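Local atomic coordinates of cysteine protease (Xylella fastidiosa, PDB entry 3OIS), a protein that probably hydrolyses peptide bonds as a papain-family cysteine protease and binds uridine-5'-diphosphate. Residues I36-D41 and M125-I130; Y184-Q189 and A280-V285; F204-S209 and E272-T277. All blocks are in the same frame, centred on the assembly; numbering follows the deposited sequence. Where two conformers were deposited one is given.

Contact 1. Residues I36-D41 and M125-I130; sequences IPDIAD and MIRDGI. With UDP (uridine-5'-diphosphate), chain E.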
loop_
_atom_site.group_PDB
_atom_site.type_symbol
_atom_site.label_atom_id
_atom_site.label_comp_id
_atom_site.label_asym_id
_atom_site.label_seq_id
_atom_site.Cartn_x
_atom_site.Cartn_y
_atom_site.Cartn_z
ATOM N N ILE A 36 1.214 -9.207 3.571
ATOM C CA ILE A 36 1.472 -10.199 4.639
ATOM C C ILE A 36 1.770 -9.367 5.877
ATOM O O ILE A 36 2.514 -8.361 5.770
ATOM C CB ILE A 36 2.785 -10.941 4.300
ATOM C CG1 ILE A 36 2.808 -11.738 2.923
ATOM C CG2 ILE A 36 3.064 -11.957 5.529
ATOM C CD1 ILE A 36 4.335 -12.298 2.419
ATOM N N PRO A 37 1.176 -9.681 7.042
ATOM C CA PRO A 37 1.462 -8.892 8.227
ATOM C C PRO A 37 2.953 -8.798 8.521
ATOM O O PRO A 37 3.691 -9.756 8.379
ATOM C CB PRO A 37 0.714 -9.661 9.342
ATOM C CG PRO A 37 -0.430 -10.349 8.556
ATOM C CD PRO A 37 0.323 -10.845 7.335
ATOM N N ASP A 38 3.396 -7.624 8.991
ATOM C CA ASP A 38 4.804 -7.405 9.299
ATOM C C ASP A 38 5.177 -8.300 10.505
ATOM O O ASP A 38 4.471 -8.289 11.503
ATOM C CB ASP A 38 5.038 -5.976 9.865
ATOM C CG ASP A 38 5.154 -4.881 8.813
ATOM O OD1 ASP A 38 5.258 -5.182 7.610
ATOM O OD2 ASP A 38 5.243 -3.688 9.271
ATOM N N ILE A 39 6.375 -8.871 10.451
ATOM C CA ILE A 39 7.074 -9.378 11.708
ATOM C C ILE A 39 7.363 -8.116 12.524
ATOM O O ILE A 39 7.808 -7.092 11.952
ATOM C CB ILE A 39 8.376 -10.164 11.393
ATOM C CG1 ILE A 39 9.041 -10.647 12.703
ATOM C CG2 ILE A 39 9.387 -9.345 10.548
ATOM C CD1 ILE A 39 10.310 -11.521 12.438
ATOM N N ALA A 40 7.090 -8.157 13.848
ATOM C CA ALA A 40 7.374 -6.973 14.671
ATOM C C ALA A 40 8.870 -6.816 14.945
ATOM O O ALA A 40 9.594 -7.833 15.039
ATOM C CB ALA A 40 6.632 -7.058 15.975
ATOM N N ASP A 41 9.314 -5.574 15.036
ATOM C CA ASP A 41 10.669 -5.265 15.371
ATOM C C ASP A 41 10.562 -4.149 16.449
ATOM O O ASP A 41 10.058 -3.090 16.166
ATOM C CB ASP A 41 11.450 -4.816 14.098
ATOM C CG ASP A 41 12.968 -4.571 14.305
ATOM O OD1 ASP A 41 13.454 -4.319 15.412
ATOM O OD2 ASP A 41 13.678 -4.639 13.308
ATOM N N MET A 125 5.586 -7.986 3.035
ATOM C CA MET A 125 5.318 -7.184 4.209
ATOM C C MET A 125 5.623 -5.738 3.827
ATOM O O MET A 125 6.583 -5.451 3.113
ATOM C CB MET A 125 6.241 -7.608 5.366
ATOM C CG MET A 125 5.968 -9.046 5.812
ATOM S SD MET A 125 7.278 -9.426 7.083
ATOM C CE MET A 125 6.701 -11.087 7.516
ATOM N N ILE A 126 4.753 -4.843 4.268
ATOM C CA ILE A 126 5.009 -3.375 4.133
ATOM C C ILE A 126 6.392 -2.973 4.601
ATOM O O ILE A 126 7.131 -2.228 3.881
ATOM C CB ILE A 126 3.931 -2.557 4.852
ATOM C CG1 ILE A 126 2.604 -2.922 4.144
ATOM C CG2 ILE A 126 4.277 -1.012 4.665
ATOM C CD1 ILE A 126 1.440 -2.377 4.925
ATOM N N ARG A 127 6.798 -3.551 5.729
ATOM C CA ARG A 127 8.071 -3.155 6.289
ATOM C C ARG A 127 9.223 -3.496 5.336
ATOM O O ARG A 127 10.287 -2.824 5.330
ATOM C CB ARG A 127 8.302 -3.758 7.669
ATOM C CG ARG A 127 8.639 -5.323 7.646
ATOM C CD ARG A 127 8.921 -5.928 9.077
ATOM N NE ARG A 127 9.942 -5.086 9.569
ATOM C CZ ARG A 127 9.854 -4.274 10.634
ATOM N NH1 ARG A 127 8.880 -4.387 11.581
ATOM N NH2 ARG A 127 10.847 -3.389 10.795
ATOM N N ASP A 128 9.048 -4.524 4.517
ATOM C CA ASP A 128 10.096 -4.915 3.581
ATOM C C ASP A 128 10.091 -4.018 2.308
ATOM O O ASP A 128 11.133 -3.644 1.813
ATOM C CB ASP A 128 9.897 -6.385 3.145
ATOM C CG ASP A 128 10.251 -7.338 4.269
ATOM O OD1 ASP A 128 10.968 -6.893 5.223
ATOM O OD2 ASP A 128 9.839 -8.519 4.193
ATOM N N GLY A 129 8.894 -3.600 1.877
ATOM C CA GLY A 129 8.824 -2.570 0.811
ATOM C C GLY A 129 9.515 -1.299 1.309
ATOM O O GLY A 129 10.197 -0.655 0.542
ATOM N N ILE A 130 9.276 -0.929 2.566
ATOM C CA ILE A 130 9.936 0.247 3.145
ATOM C C ILE A 130 11.452 0.089 3.251
ATOM O O ILE A 130 12.201 0.978 2.905
ATOM C CB ILE A 130 9.275 0.580 4.469
ATOM C CG1 ILE A 130 7.889 1.123 4.178
ATOM C CG2 ILE A 130 10.042 1.707 5.247
ATOM C CD1 ILE A 130 7.076 1.266 5.524
HETATM N N1 UDP E . 14.118 1.766 11.639
HETATM C C2 UDP E . 12.929 2.438 11.582
HETATM N N3 UDP E . 12.878 3.616 10.846
HETATM C C4 UDP E . 13.969 4.088 10.191
HETATM C C5 UDP E . 15.209 3.429 10.275
HETATM C C6 UDP E . 15.212 2.190 10.930
HETATM O O2 UDP E . 11.939 2.056 12.122
HETATM O O4 UDP E . 13.841 5.221 9.622
HETATM C "C1'" UDP E . 14.147 0.570 12.551
HETATM C "C2'" UDP E . 13.423 -0.643 12.008
HETATM O "O2'" UDP E . 12.988 -1.358 13.163
HETATM C "C3'" UDP E . 14.570 -1.336 11.385
HETATM C "C4'" UDP E . 15.689 -1.129 12.431
HETATM O "O4'" UDP E . 15.499 0.227 12.887
HETATM O "O3'" UDP E . 14.233 -2.720 11.321
HETATM C "C5'" UDP E . 17.059 -1.383 11.809
HETATM O "O5'" UDP E . 17.232 -0.412 10.779
HETATM P PA UDP E . 18.577 -0.050 10.147
HETATM O O1A UDP E . 18.457 0.658 8.854
HETATM O O2A UDP E . 19.484 0.585 11.144
HETATM O O3A UDP E . 19.107 -1.566 9.873
HETATM P PB UDP E . 20.301 -2.213 8.995
HETATM O O1B UDP E . 21.052 -3.088 9.888
HETATM O O2B UDP E . 19.608 -2.871 7.917
HETATM O O3B UDP E . 21.224 -1.189 8.408
HETATM O O HOH W 1 3.086 -5.708 6.232
#
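Two torsions bring D38 and R127 together. D38 turns its carboxylate to the side of its own backbone N (chi1 -82°). R127 swings CG between its N and carbonyl carbon (chi1 74°), then bends at chi3, which carries the guanidinium to I39 O and toward D41. The 36-41 loop packs on the N-terminal turn of helix 126-135 of the papain-like fold, with M125 at the N-cap. D38 OD1 accepts from R127 N at 2.9 Å, on its syn side. The helix N-terminus would probably stabilise the negative charge of the D38 carboxylate. A water donates to I36 O and D38 OD1 and accepts from I126 N, so it bridges loop and helix. D38 OD2 is held by R186 and by W284 NE1. M125 is extended beyond CG and runs obliquely across the loop between I36 and I39. Its CE reaches P37 O, and I39 N makes a weak bond to M125 SD at 3.5 Å. Further along, R127 NH1 donates to I39 O at 2.9 Å, tilted from the guanidinium plane. R127 NH2 is paired with D44. R127 NH2 also lies 4.0 Å from D41 OD2, a long salt bridge of charge alone, with the oxygen well out of the guanidinium plane. That carboxylate is also paired with R43. The loop thus reaches the nucleotide pocket: UDP O3' donates to D41 OD2 at 2.8 Å.

Contact 2. Residues Y184-Q189 and A280-V285; sequences YSRVAQ and ADDFWV. With UDP (uridine-5'-diphosphate), chain E.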
loop_
_atom_site.group_PDB
_atom_site.type_symbol
_atom_site.label_atom_id
_atom_site.label_comp_id
_atom_site.label_asym_id
_atom_site.label_seq_id
_atom_site.Cartn_x
_atom_site.Cartn_y
_atom_site.Cartn_z
ATOM N N TYR A 184 11.380 6.264 8.282
ATOM C CA TYR A 184 10.027 5.695 8.326
ATOM C C TYR A 184 9.635 5.399 9.747
ATOM O O TYR A 184 10.503 5.057 10.595
ATOM C CB TYR A 184 9.872 4.421 7.472
ATOM C CG TYR A 184 10.927 3.346 7.783
ATOM C CD1 TYR A 184 12.199 3.420 7.263
ATOM C CD2 TYR A 184 10.597 2.207 8.536
ATOM C CE1 TYR A 184 13.185 2.386 7.491
ATOM C CE2 TYR A 184 11.530 1.210 8.763
ATOM C CZ TYR A 184 12.792 1.292 8.242
ATOM O OH TYR A 184 13.683 0.301 8.504
ATOM N N SER A 185 8.355 5.557 10.040
ATOM C CA SER A 185 7.871 5.322 11.408
ATOM C C SER A 185 6.468 4.779 11.418
ATOM O O SER A 185 5.643 5.059 10.517
ATOM C CB SER A 185 7.928 6.574 12.282
ATOM O OG SER A 185 7.238 7.694 11.709
ATOM N N ARG A 186 6.151 3.999 12.453
ATOM C CA ARG A 186 4.788 3.497 12.627
ATOM C C ARG A 186 3.830 4.445 13.304
ATOM O O ARG A 186 4.137 5.019 14.389
ATOM C CB ARG A 186 4.753 2.258 13.579
ATOM C CG ARG A 186 5.328 1.108 13.010
ATOM C CD ARG A 186 4.988 -0.086 13.892
ATOM N NE ARG A 186 5.617 -1.244 13.298
ATOM C CZ ARG A 186 4.964 -2.126 12.501
ATOM N NH1 ARG A 186 3.642 -1.973 12.272
ATOM N NH2 ARG A 186 5.653 -3.161 11.991
ATOM N N VAL A 187 2.642 4.536 12.758
ATOM C CA VAL A 187 1.544 5.286 13.377
ATOM C C VAL A 187 0.726 4.387 14.230
ATOM O O VAL A 187 0.397 3.259 13.837
ATOM C CB VAL A 187 0.571 5.979 12.376
ATOM C CG1 VAL A 187 -0.335 6.942 13.158
ATOM C CG2 VAL A 187 1.277 6.803 11.278
ATOM N N ALA A 188 0.421 4.869 15.445
ATOM C CA ALA A 188 -0.378 4.124 16.386
ATOM C C ALA A 188 -1.736 3.908 15.833
ATOM O O ALA A 188 -2.325 4.774 15.153
ATOM C CB ALA A 188 -0.495 4.883 17.708
ATOM N N GLN A 189 -2.265 2.730 16.090
ATOM C CA GLN A 189 -3.602 2.460 15.561
ATOM C C GLN A 189 -4.630 3.065 16.520
ATOM O O GLN A 189 -5.296 2.374 17.356
ATOM C CB GLN A 189 -3.781 0.943 15.382
ATOM C CG GLN A 189 -5.140 0.570 14.938
ATOM C CD GLN A 189 -5.198 -0.899 14.535
ATOM O OE1 GLN A 189 -4.375 -1.707 14.993
ATOM N NE2 GLN A 189 -6.108 -1.234 13.645
ATOM N N ALA A 280 -7.217 -4.236 10.769
ATOM C CA ALA A 280 -6.190 -3.444 10.052
ATOM C C ALA A 280 -4.937 -3.428 10.886
ATOM O O ALA A 280 -5.024 -3.602 12.105
ATOM C CB ALA A 280 -6.749 -2.024 9.772
ATOM N N ASP A 281 -3.773 -3.205 10.319
ATOM C CA ASP A 281 -2.572 -3.144 11.107
ATOM C C ASP A 281 -1.482 -2.506 10.226
ATOM O O ASP A 281 -1.717 -2.189 9.068
ATOM C CB ASP A 281 -2.219 -4.570 11.496
ATOM C CG ASP A 281 -1.143 -4.677 12.556
ATOM O OD1 ASP A 281 -0.772 -5.886 12.779
ATOM O OD2 ASP A 281 -0.734 -3.699 13.206
ATOM N N ASP A 282 -0.277 -2.309 10.761
ATOM C CA ASP A 282 0.926 -1.973 9.995
ATOM C C ASP A 282 0.767 -0.632 9.266
ATOM O O ASP A 282 0.953 -0.527 8.051
ATOM C CB ASP A 282 1.410 -3.134 9.069
ATOM C CG ASP A 282 1.737 -4.398 9.886
ATOM O OD1 ASP A 282 2.292 -4.228 11.017
ATOM O OD2 ASP A 282 1.250 -5.509 9.505
ATOM N N PHE A 283 0.466 0.357 10.085
ATOM C CA PHE A 283 0.321 1.761 9.630
ATOM C C PHE A 283 1.708 2.397 9.626
ATOM O O PHE A 283 2.337 2.442 10.672
ATOM C CB PHE A 283 -0.526 2.508 10.664
ATOM C CG PHE A 283 -1.950 1.985 10.784
ATOM C CD1 PHE A 283 -2.944 2.459 9.943
ATOM C CD2 PHE A 283 -2.244 0.915 11.614
ATOM C CE1 PHE A 283 -4.193 1.970 9.953
ATOM C CE2 PHE A 283 -3.570 0.360 11.646
ATOM C CZ PHE A 283 -4.569 0.924 10.854
ATOM N N TRP A 284 2.186 2.869 8.482
ATOM C CA TRP A 284 3.575 3.421 8.323
ATOM C C TRP A 284 3.530 4.710 7.532
ATOM O O TRP A 284 2.715 4.849 6.557
ATOM C CB TRP A 284 4.419 2.537 7.459
ATOM C CG TRP A 284 4.883 1.264 8.171
ATOM C CD1 TRP A 284 4.373 0.026 7.987
ATOM C CD2 TRP A 284 6.040 1.132 9.030
ATOM N NE1 TRP A 284 5.148 -0.918 8.725
ATOM C CE2 TRP A 284 6.171 -0.244 9.344
ATOM C CE3 TRP A 284 7.015 2.036 9.512
ATOM C CZ2 TRP A 284 7.205 -0.722 10.168
ATOM C CZ3 TRP A 284 8.031 1.572 10.393
ATOM C CH2 TRP A 284 8.103 0.210 10.693
ATOM N N VAL A 285 4.442 5.600 7.935
ATOM C CA VAL A 285 4.704 6.910 7.242
ATOM C C VAL A 285 6.133 6.898 6.771
ATOM O O VAL A 285 7.034 6.463 7.514
ATOM C CB VAL A 285 4.568 8.086 8.210
ATOM C CG1 VAL A 285 4.696 9.439 7.447
ATOM C CG2 VAL A 285 3.294 8.003 8.920
HETATM N N1 UDP E . 14.118 1.766 11.639
HETATM C C2 UDP E . 12.929 2.438 11.582
HETATM N N3 UDP E . 12.878 3.616 10.846
HETATM C C4 UDP E . 13.969 4.088 10.191
HETATM C C5 UDP E . 15.209 3.429 10.275
HETATM C C6 UDP E . 15.212 2.190 10.930
HETATM O O2 UDP E . 11.939 2.056 12.122
HETATM O O4 UDP E . 13.841 5.221 9.622
HETATM C "C1'" UDP E . 14.147 0.570 12.551
HETATM C "C2'" UDP E . 13.423 -0.643 12.008
HETATM O "O2'" UDP E . 12.988 -1.358 13.163
HETATM C "C3'" UDP E . 14.570 -1.336 11.385
HETATM C "C4'" UDP E . 15.689 -1.129 12.431
HETATM O "O4'" UDP E . 15.499 0.227 12.887
HETATM O "O3'" UDP E . 14.233 -2.720 11.321
HETATM C "C5'" UDP E . 17.059 -1.383 11.809
HETATM O "O5'" UDP E . 17.232 -0.412 10.779
HETATM P PA UDP E . 18.577 -0.050 10.147
HETATM O O1A UDP E . 18.457 0.658 8.854
HETATM O O2A UDP E . 19.484 0.585 11.144
HETATM O O3A UDP E . 19.107 -1.566 9.873
HETATM P PB UDP E . 20.301 -2.213 8.995
HETATM O O1B UDP E . 21.052 -3.088 9.888
HETATM O O2B UDP E . 19.608 -2.871 7.917
HETATM O O3B UDP E . 21.224 -1.189 8.408
HETATM O O HOH W 2 1.806 0.215 12.733
HETATM O O HOH W 3 -1.573 -1.490 14.629
#
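R186 lies across W284, and this is the main fit between the two antiparallel strands of the papain-like fold. S185 and V285 form a hydrogen-bonded pair, with S185 N to V285 O at 3.0 Å and V285 N to S185 O at 2.9 Å. R186 and W284 form the next, non-hydrogen-bonded pair. Beyond it V187 N donates to F283 O.

The bump on the W284 face is R186 CG, a CH-pi contact 3.6 Å from the centroid of the six-membered ring. R186 is extended from CG to NE, which carries the guanidinium past the ring rim, where W284 CZ2 lies over one of its faces; the two planes are 46° apart. The Y184 ring lies beside the indole, with Y184 CD2 3.2 Å from W284 CZ3. That approach is near the plane of the tyrosine ring. The pair is oblique. One face of the Y184 ring carries the uracil of UDP, whose N3 sits over the ring centre. The backbone of Y184 grips the same base: Y184 N donates to UDP O4, and Y184 O accepts from UDP N3 at 2.8 Å.

At the other end F283 fits against V187 and Q189. Its CB meets V187 CB, and F283 CE2 lies 3.5 Å from Q189 CD. Q189 NE2 donates to A280 O from well above the carbonyl plane, and also to I274 O. A water joins Q189 OE1 to D281 OD2.

R186 NH1 makes a salt bridge to D282 OD1 at 2.9 Å, in the guanidinium plane and on the anti lone pair. D282 OD2 is taken by Y35 and D38 N. R186 also pairs with D44 and D38. Three carboxylates around one guanidinium probably offset the nearby charge of R127.

Contact 3. Residues F204-S209 and E272-T277; sequences FVFGFS and EYISNT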
loop_
_atom_site.group_PDB
_atom_site.type_symbol
_atom_site.label_atom_id
_atom_site.label_comp_id
_atom_site.label_asym_id
_atom_site.label_seq_id
_atom_site.Cartn_x
_atom_site.Cartn_y
_atom_site.Cartn_z
ATOM N N PHE A 204 -0.612 7.815 4.901
ATOM C CA PHE A 204 0.087 6.636 5.473
ATOM C C PHE A 204 -0.383 5.396 4.735
ATOM O O PHE A 204 -1.451 5.398 4.110
ATOM C CB PHE A 204 -0.239 6.555 7.004
ATOM C CG PHE A 204 -1.684 6.482 7.325
ATOM C CD1 PHE A 204 -2.372 5.261 7.335
ATOM C CD2 PHE A 204 -2.364 7.618 7.782
ATOM C CE1 PHE A 204 -3.736 5.213 7.616
ATOM C CE2 PHE A 204 -3.762 7.541 8.145
ATOM C CZ PHE A 204 -4.412 6.320 8.089
ATOM N N VAL A 205 0.468 4.376 4.764
ATOM C CA VAL A 205 0.108 3.086 4.186
ATOM C C VAL A 205 -0.232 2.174 5.317
ATOM O O VAL A 205 0.280 2.349 6.422
ATOM C CB VAL A 205 1.234 2.415 3.372
ATOM C CG1 VAL A 205 1.482 3.188 2.081
ATOM C CG2 VAL A 205 2.479 2.215 4.239
ATOM N N PHE A 206 -1.183 1.266 5.045
ATOM C CA PHE A 206 -1.515 0.237 6.021
ATOM C C PHE A 206 -2.095 -0.956 5.361
ATOM O O PHE A 206 -2.361 -0.942 4.159
ATOM C CB PHE A 206 -2.483 0.777 7.074
ATOM C CG PHE A 206 -3.878 0.991 6.562
ATOM C CD1 PHE A 206 -4.162 2.130 5.739
ATOM C CD2 PHE A 206 -4.874 0.085 6.840
ATOM C CE1 PHE A 206 -5.516 2.324 5.275
ATOM C CE2 PHE A 206 -6.204 0.219 6.378
ATOM C CZ PHE A 206 -6.551 1.372 5.614
ATOM N N GLY A 207 -2.215 -2.036 6.144
ATOM C CA GLY A 207 -2.635 -3.340 5.655
ATOM C C GLY A 207 -3.990 -3.659 6.264
ATOM O O GLY A 207 -4.328 -3.228 7.391
ATOM N N PHE A 208 -4.840 -4.397 5.588
ATOM C CA PHE A 208 -6.045 -4.794 6.242
ATOM C C PHE A 208 -6.590 -6.128 5.694
ATOM O O PHE A 208 -6.258 -6.549 4.547
ATOM C CB PHE A 208 -7.128 -3.679 6.144
ATOM C CG PHE A 208 -7.596 -3.338 4.742
ATOM C CD1 PHE A 208 -6.841 -2.490 3.877
ATOM C CD2 PHE A 208 -8.840 -3.815 4.291
ATOM C CE1 PHE A 208 -7.378 -2.109 2.607
ATOM C CE2 PHE A 208 -9.372 -3.428 3.032
ATOM C CZ PHE A 208 -8.615 -2.620 2.176
ATOM N N SER A 209 -7.459 -6.763 6.466
ATOM C CA SER A 209 -8.122 -7.975 5.944
ATOM C C SER A 209 -9.303 -7.587 5.120
ATOM O O SER A 209 -10.115 -6.744 5.566
ATOM C CB SER A 209 -8.572 -8.858 7.106
ATOM O OG SER A 209 -7.398 -9.378 7.740
ATOM N N GLU A 272 -14.606 2.463 12.482
ATOM C CA GLU A 272 -14.608 1.220 13.312
ATOM C C GLU A 272 -13.833 0.079 12.614
ATOM O O GLU A 272 -13.449 -0.916 13.268
ATOM C CB GLU A 272 -16.065 0.751 13.522
ATOM C CG GLU A 272 -17.057 1.740 14.236
ATOM C CD GLU A 272 -17.618 2.931 13.367
ATOM O OE1 GLU A 272 -18.320 3.801 13.984
ATOM O OE2 GLU A 272 -17.366 3.046 12.105
ATOM N N TYR A 273 -13.640 0.197 11.316
ATOM C CA TYR A 273 -12.900 -0.829 10.593
ATOM C C TYR A 273 -11.407 -0.545 10.813
ATOM O O TYR A 273 -10.661 -1.410 11.301
ATOM C CB TYR A 273 -13.300 -0.720 9.129
ATOM C CG TYR A 273 -12.940 -1.919 8.234
ATOM C CD1 TYR A 273 -13.939 -2.473 7.450
ATOM C CD2 TYR A 273 -11.642 -2.496 8.186
ATOM C CE1 TYR A 273 -13.695 -3.497 6.610
ATOM C CE2 TYR A 273 -11.397 -3.623 7.364
ATOM C CZ TYR A 273 -12.420 -4.081 6.539
ATOM O OH TYR A 273 -12.254 -5.169 5.704
ATOM N N ILE A 274 -10.957 0.664 10.446
ATOM C CA ILE A 274 -9.533 0.954 10.529
ATOM C C ILE A 274 -8.942 0.861 11.952
ATOM O O ILE A 274 -7.748 0.551 12.110
ATOM C CB ILE A 274 -9.242 2.357 9.888
ATOM C CG1 ILE A 274 -7.807 2.419 9.368
ATOM C CG2 ILE A 274 -9.618 3.462 10.929
ATOM C CD1 ILE A 274 -7.503 3.718 8.426
ATOM N N SER A 275 -9.756 1.129 12.967
ATOM C CA SER A 275 -9.274 1.152 14.339
ATOM C C SER A 275 -9.342 -0.213 15.006
ATOM O O SER A 275 -8.860 -0.327 16.101
ATOM C CB SER A 275 -10.099 2.203 15.131
ATOM O OG SER A 275 -11.420 1.744 15.325
ATOM N N ASN A 276 -9.912 -1.213 14.318
ATOM C CA ASN A 276 -9.983 -2.582 14.831
ATOM C C ASN A 276 -8.660 -3.352 14.614
ATOM O O ASN A 276 -8.241 -3.564 13.480
ATOM C CB ASN A 276 -11.202 -3.304 14.242
ATOM C CG ASN A 276 -11.483 -4.648 14.928
ATOM O OD1 ASN A 276 -10.590 -5.254 15.466
ATOM N ND2 ASN A 276 -12.758 -5.077 14.949
ATOM N N THR A 277 -7.980 -3.731 15.715
ATOM C CA THR A 277 -6.710 -4.436 15.619
ATOM C C THR A 277 -6.833 -5.791 14.945
ATOM O O THR A 277 -5.795 -6.303 14.466
ATOM C CB THR A 277 -6.059 -4.636 17.005
ATOM O OG1 THR A 277 -6.992 -5.333 17.843
ATOM C CG2 THR A 277 -5.678 -3.315 17.544
#
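F204, F206 and F208 point toward residues 272-277; I274 packs on F204 and F206, and Y273 on F208. The contact joins strand 204-211 to the short helix 271-274 and the turn after it, in the beta-rich part of the papain-like fold. The apolar contacts come first. I274 CG1 is anti to the backbone N (chi1 -154°), which brings CD1 out to the phenylalanines. I274 CD1 sits over one face of the F206 ring, a CH-pi contact 4.2 Å from the centroid and offset toward the rim. The same methyl meets F204 at its ring edge, 4.1 Å from F204 CZ. F206 is also paired with F283, their ring planes nearly parallel, about 10° apart. I274 continues onto F283 and L194, between sheet and helix 191-199. F208 CD2 lies 4.0 Å from Y273 CE2, and the two side chains cross at about a right angle.

The polar contact is single. Y273 OH donates to S209 O at 2.7 Å, in the carbonyl plane. The oxygen lies near the plane of the tyrosine ring. This bond satisfies the buried tyrosine hydroxyl and fixes its direction, while the remaining grip is apolar.

How the contacts relate
Contacts 2 and 3 are buried, and contact 1 is partly exposed. Contacts 2 and 3 share one sheet: strands 204-211 and 280-287 are neighbours, with W284 N bonded to V205 O. Contact 3 is nested inside the chain loop that contact 2 closes. Its chemistry is mostly aromatic and aliphatic. Contact 2 mixes strand pairing with a charged flank. Contact 1 is largely polar, resting on a helix start, a water and carboxylates. Contacts 1 and 2 share a carboxylate at D38 and meet the same nucleotide, one at the ribose, the other at the base. Contact 3 stands away from the nucleotide.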